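Similar to phosphinothricin acetyltransferase (Bacillus subtilis, PDB 1VHS) probably inactivates the herbicide phosphinothricin by transferring an acetyl group from acetyl-CoA to its amino nitrogen. Local coordinates at residues 115-125 with 155-165. Sequence-based numbering, arbitrary orientation. Where two conformers were deposited one is given.
Sequences IRSLMAFIFGH and YDLKILGRELS
Ala120 and Leu160 face each other as a hydrogen-bonded pair midway along two antiparallel strands, 117-123 and 153-163. Eight backbone bonds join the segments; the one from Leu160 N to Ala120 O (3.0 Å) is almost straight at 174°. Leu118, Ala120, Ile122 and Leu160 lie on the face packed against helix 127-135, where Phe133 touches Ala120, Ile122 and Leu160. This is the tight side: the small Ala120 lets Phe133 approach the sheet closely, while the branched Ile122 meets Leu160 nearly at right angles, CD1 to CD2 4.1 Å. Leu164 extends the apolar row, its CD1 3.7 Å from Leu118 CB.

The other face is partly open to solvent at Phe121. With CG anti to its own nitrogen (chi1 -179°), Leu157 brings CD2 to the edge of that ring, 3.6 Å from Phe121 CD2. Gly161 leaves room beside selenomethionine Met119, whose SE rests 4.0 Å from Ile159 CG2 in the conformer given.

Toward the ends packing yields to water: one molecule links Ser117 OG to Glu163 OE1, another Gly124 O to Lys158 NZ, which also forms a salt bridge with Glu140. In this GNAT fold, backbone bonds and a largely apolar, helix-covered face thus hold the strand leading to the predicted acetyl-CoA site at Asn126, while polar groups meet water around it.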
# COMPACT_ATOMS: atom_id res chain seq x y z
N ILE A 115 -3.83 -0.85 -15.59
CA ILE A 115 -2.61 -0.21 -15.12
C ILE A 115 -1.39 -0.71 -15.89
O ILE A 115 -1.15 -1.91 -15.97
CB ILE A 115 -2.38 -0.50 -13.63
CG1 ILE A 115 -3.53 0.09 -12.81
CG2 ILE A 115 -1.04 0.09 -13.18
CD1 ILE A 115 -3.58 -0.42 -11.38
N ARG A 116 -0.64 0.22 -16.47
CA ARG A 116 0.57 -0.11 -17.23
C ARG A 116 1.83 0.07 -16.38
O ARG A 116 2.76 -0.73 -16.45
CB ARG A 116 0.67 0.77 -18.48
CG ARG A 116 1.98 0.60 -19.24
CD ARG A 116 1.91 1.24 -20.62
NE ARG A 116 1.56 2.66 -20.56
CZ ARG A 116 1.33 3.40 -21.63
NH1 ARG A 116 1.01 4.68 -21.50
NH2 ARG A 116 1.40 2.87 -22.84
N SER A 117 1.85 1.13 -15.58
CA SER A 117 3.00 1.41 -14.71
C SER A 117 2.52 1.46 -13.27
O SER A 117 1.63 2.24 -12.94
CB SER A 117 3.65 2.75 -15.09
OG SER A 117 4.06 2.75 -16.45
N LEU A 118 3.11 0.63 -12.43
CA LEU A 118 2.72 0.58 -11.03
C LEU A 118 3.90 1.03 -10.16
O LEU A 118 5.00 0.54 -10.33
CB LEU A 118 2.30 -0.85 -10.67
CG LEU A 118 1.60 -1.09 -9.34
CD1 LEU A 118 0.33 -0.26 -9.27
CD2 LEU A 118 1.27 -2.58 -9.20
N MSE A 119 3.66 1.97 -9.26
CA MSE A 119 4.71 2.47 -8.38
C MSE A 119 4.39 2.23 -6.90
O MSE A 119 3.22 2.16 -6.51
CB MSE A 119 4.91 3.97 -8.60
CG MSE A 119 5.60 4.32 -9.90
SE MSE A 119 5.83 6.25 -10.10
CE MSE A 119 4.06 6.63 -10.59
N ALA A 120 5.44 2.11 -6.10
CA ALA A 120 5.31 1.89 -4.67
C ALA A 120 6.22 2.88 -3.94
O ALA A 120 7.37 3.07 -4.33
CB ALA A 120 5.71 0.45 -4.31
N PHE A 121 5.70 3.51 -2.90
CA PHE A 121 6.46 4.48 -2.11
C PHE A 121 6.87 3.80 -0.82
O PHE A 121 6.04 3.51 0.05
CB PHE A 121 5.59 5.71 -1.81
CG PHE A 121 5.28 6.54 -3.03
CD1 PHE A 121 4.68 5.97 -4.15
CD2 PHE A 121 5.61 7.89 -3.07
CE1 PHE A 121 4.40 6.73 -5.28
CE2 PHE A 121 5.34 8.67 -4.20
CZ PHE A 121 4.73 8.08 -5.31
N ILE A 122 8.18 3.56 -0.69
CA ILE A 122 8.73 2.86 0.46
C ILE A 122 9.88 3.62 1.09
O ILE A 122 10.78 4.10 0.40
CB ILE A 122 9.23 1.45 0.02
CG1 ILE A 122 8.10 0.69 -0.68
CG2 ILE A 122 9.75 0.67 1.22
CD1 ILE A 122 8.54 -0.58 -1.40
N PHE A 123 9.87 3.72 2.42
CA PHE A 123 10.96 4.41 3.11
C PHE A 123 12.29 3.72 2.82
O PHE A 123 12.36 2.49 2.77
CB PHE A 123 10.70 4.42 4.61
CG PHE A 123 9.66 5.41 5.03
CD1 PHE A 123 8.75 5.09 6.03
CD2 PHE A 123 9.60 6.67 4.45
CE1 PHE A 123 7.79 6.01 6.44
CE2 PHE A 123 8.65 7.60 4.85
CZ PHE A 123 7.74 7.27 5.85
N GLY A 124 13.33 4.52 2.62
CA GLY A 124 14.64 3.97 2.31
C GLY A 124 15.20 2.98 3.32
O GLY A 124 16.01 2.12 2.95
N HIS A 125 14.79 3.08 4.57
CA HIS A 125 15.29 2.17 5.60
C HIS A 125 14.49 0.88 5.74
O HIS A 125 14.84 0.03 6.56
CB HIS A 125 15.36 2.88 6.96
CG HIS A 125 14.04 3.40 7.44
ND1 HIS A 125 13.32 4.36 6.76
CD2 HIS A 125 13.32 3.11 8.55
CE1 HIS A 125 12.21 4.63 7.43
NE2 HIS A 125 12.19 3.89 8.52
N TYR A 155 13.92 11.10 7.13
CA TYR A 155 13.88 9.82 6.43
C TYR A 155 13.81 9.99 4.92
O TYR A 155 13.23 10.95 4.42
CB TYR A 155 12.65 9.03 6.88
CG TYR A 155 12.61 8.72 8.36
CD1 TYR A 155 12.31 9.71 9.29
CD2 TYR A 155 12.86 7.43 8.81
CE1 TYR A 155 12.26 9.41 10.66
CE2 TYR A 155 12.82 7.12 10.17
CZ TYR A 155 12.52 8.12 11.08
OH TYR A 155 12.47 7.80 12.42
N ASP A 156 14.38 9.03 4.20
CA ASP A 156 14.38 9.04 2.74
C ASP A 156 13.17 8.28 2.21
O ASP A 156 12.73 7.29 2.81
CB ASP A 156 15.62 8.32 2.20
CG ASP A 156 16.92 9.06 2.47
OD1 ASP A 156 17.98 8.47 2.18
OD2 ASP A 156 16.88 10.21 2.96
N LEU A 157 12.62 8.73 1.09
CA LEU A 157 11.50 8.03 0.48
C LEU A 157 11.99 7.49 -0.86
O LEU A 157 12.47 8.24 -1.70
CB LEU A 157 10.32 8.97 0.23
CG LEU A 157 9.10 8.26 -0.39
CD1 LEU A 157 8.51 7.28 0.64
CD2 LEU A 157 8.06 9.29 -0.81
N LYS A 158 11.91 6.17 -1.03
CA LYS A 158 12.31 5.58 -2.29
C LYS A 158 11.06 5.28 -3.10
O LYS A 158 10.02 4.91 -2.55
CB LYS A 158 13.09 4.28 -2.08
CG LYS A 158 14.56 4.49 -1.79
CD LYS A 158 15.34 3.18 -1.85
CE LYS A 158 16.83 3.44 -1.70
NZ LYS A 158 17.62 2.22 -2.04
N ILE A 159 11.16 5.46 -4.41
CA ILE A 159 10.04 5.17 -5.29
C ILE A 159 10.47 4.00 -6.16
O ILE A 159 11.50 4.08 -6.85
CB ILE A 159 9.70 6.35 -6.23
CG1 ILE A 159 9.44 7.61 -5.40
CG2 ILE A 159 8.45 6.01 -7.06
CD1 ILE A 159 8.52 7.41 -4.24
N LEU A 160 9.72 2.91 -6.11
CA LEU A 160 10.02 1.74 -6.92
C LEU A 160 8.94 1.63 -7.97
O LEU A 160 7.76 1.91 -7.70
CB LEU A 160 10.05 0.47 -6.06
CG LEU A 160 11.37 0.14 -5.35
CD1 LEU A 160 11.84 1.29 -4.50
CD2 LEU A 160 11.16 -1.11 -4.51
N GLY A 161 9.32 1.24 -9.17
CA GLY A 161 8.32 1.13 -10.21
C GLY A 161 8.48 -0.10 -11.07
O GLY A 161 9.54 -0.71 -11.12
N ARG A 162 7.39 -0.46 -11.73
CA ARG A 162 7.41 -1.60 -12.62
C ARG A 162 6.42 -1.40 -13.74
O ARG A 162 5.27 -1.02 -13.49
CB ARG A 162 7.07 -2.90 -11.90
CG ARG A 162 6.87 -4.03 -12.90
CD ARG A 162 6.65 -5.36 -12.28
NE ARG A 162 6.20 -6.31 -13.30
CZ ARG A 162 5.66 -7.49 -13.02
NH1 ARG A 162 5.26 -8.29 -14.00
NH2 ARG A 162 5.53 -7.86 -11.75
N GLU A 163 6.85 -1.64 -14.97
CA GLU A 163 5.95 -1.52 -16.10
C GLU A 163 5.41 -2.92 -16.33
O GLU A 163 6.17 -3.86 -16.57
CB GLU A 163 6.68 -1.02 -17.35
CG GLU A 163 5.72 -0.67 -18.47
CD GLU A 163 6.37 0.12 -19.57
OE1 GLU A 163 7.09 1.10 -19.26
OE2 GLU A 163 6.16 -0.22 -20.75
N LEU A 164 4.09 -3.05 -16.23
CA LEU A 164 3.41 -4.33 -16.38
C LEU A 164 3.14 -4.67 -17.84
O LEU A 164 3.43 -5.78 -18.29
CB LEU A 164 2.09 -4.30 -15.62
CG LEU A 164 2.10 -4.08 -14.11
CD1 LEU A 164 2.86 -2.81 -13.74
CD2 LEU A 164 0.67 -3.99 -13.62
N SER A 165 2.58 -3.71 -18.56
CA SER A 165 2.23 -3.91 -19.96
C SER A 165 3.38 -4.33 -20.85
O SER A 165 4.46 -3.75 -20.81
CB SER A 165 1.58 -2.63 -20.51
OG SER A 165 0.36 -2.36 -19.84
O HOH W 1 -1.28 -3.76 -17.90
O HOH W 2 6.74 2.67 -16.82
O HOH W 3 17.57 1.50 1.07
O HOH W 4 15.09 6.70 5.53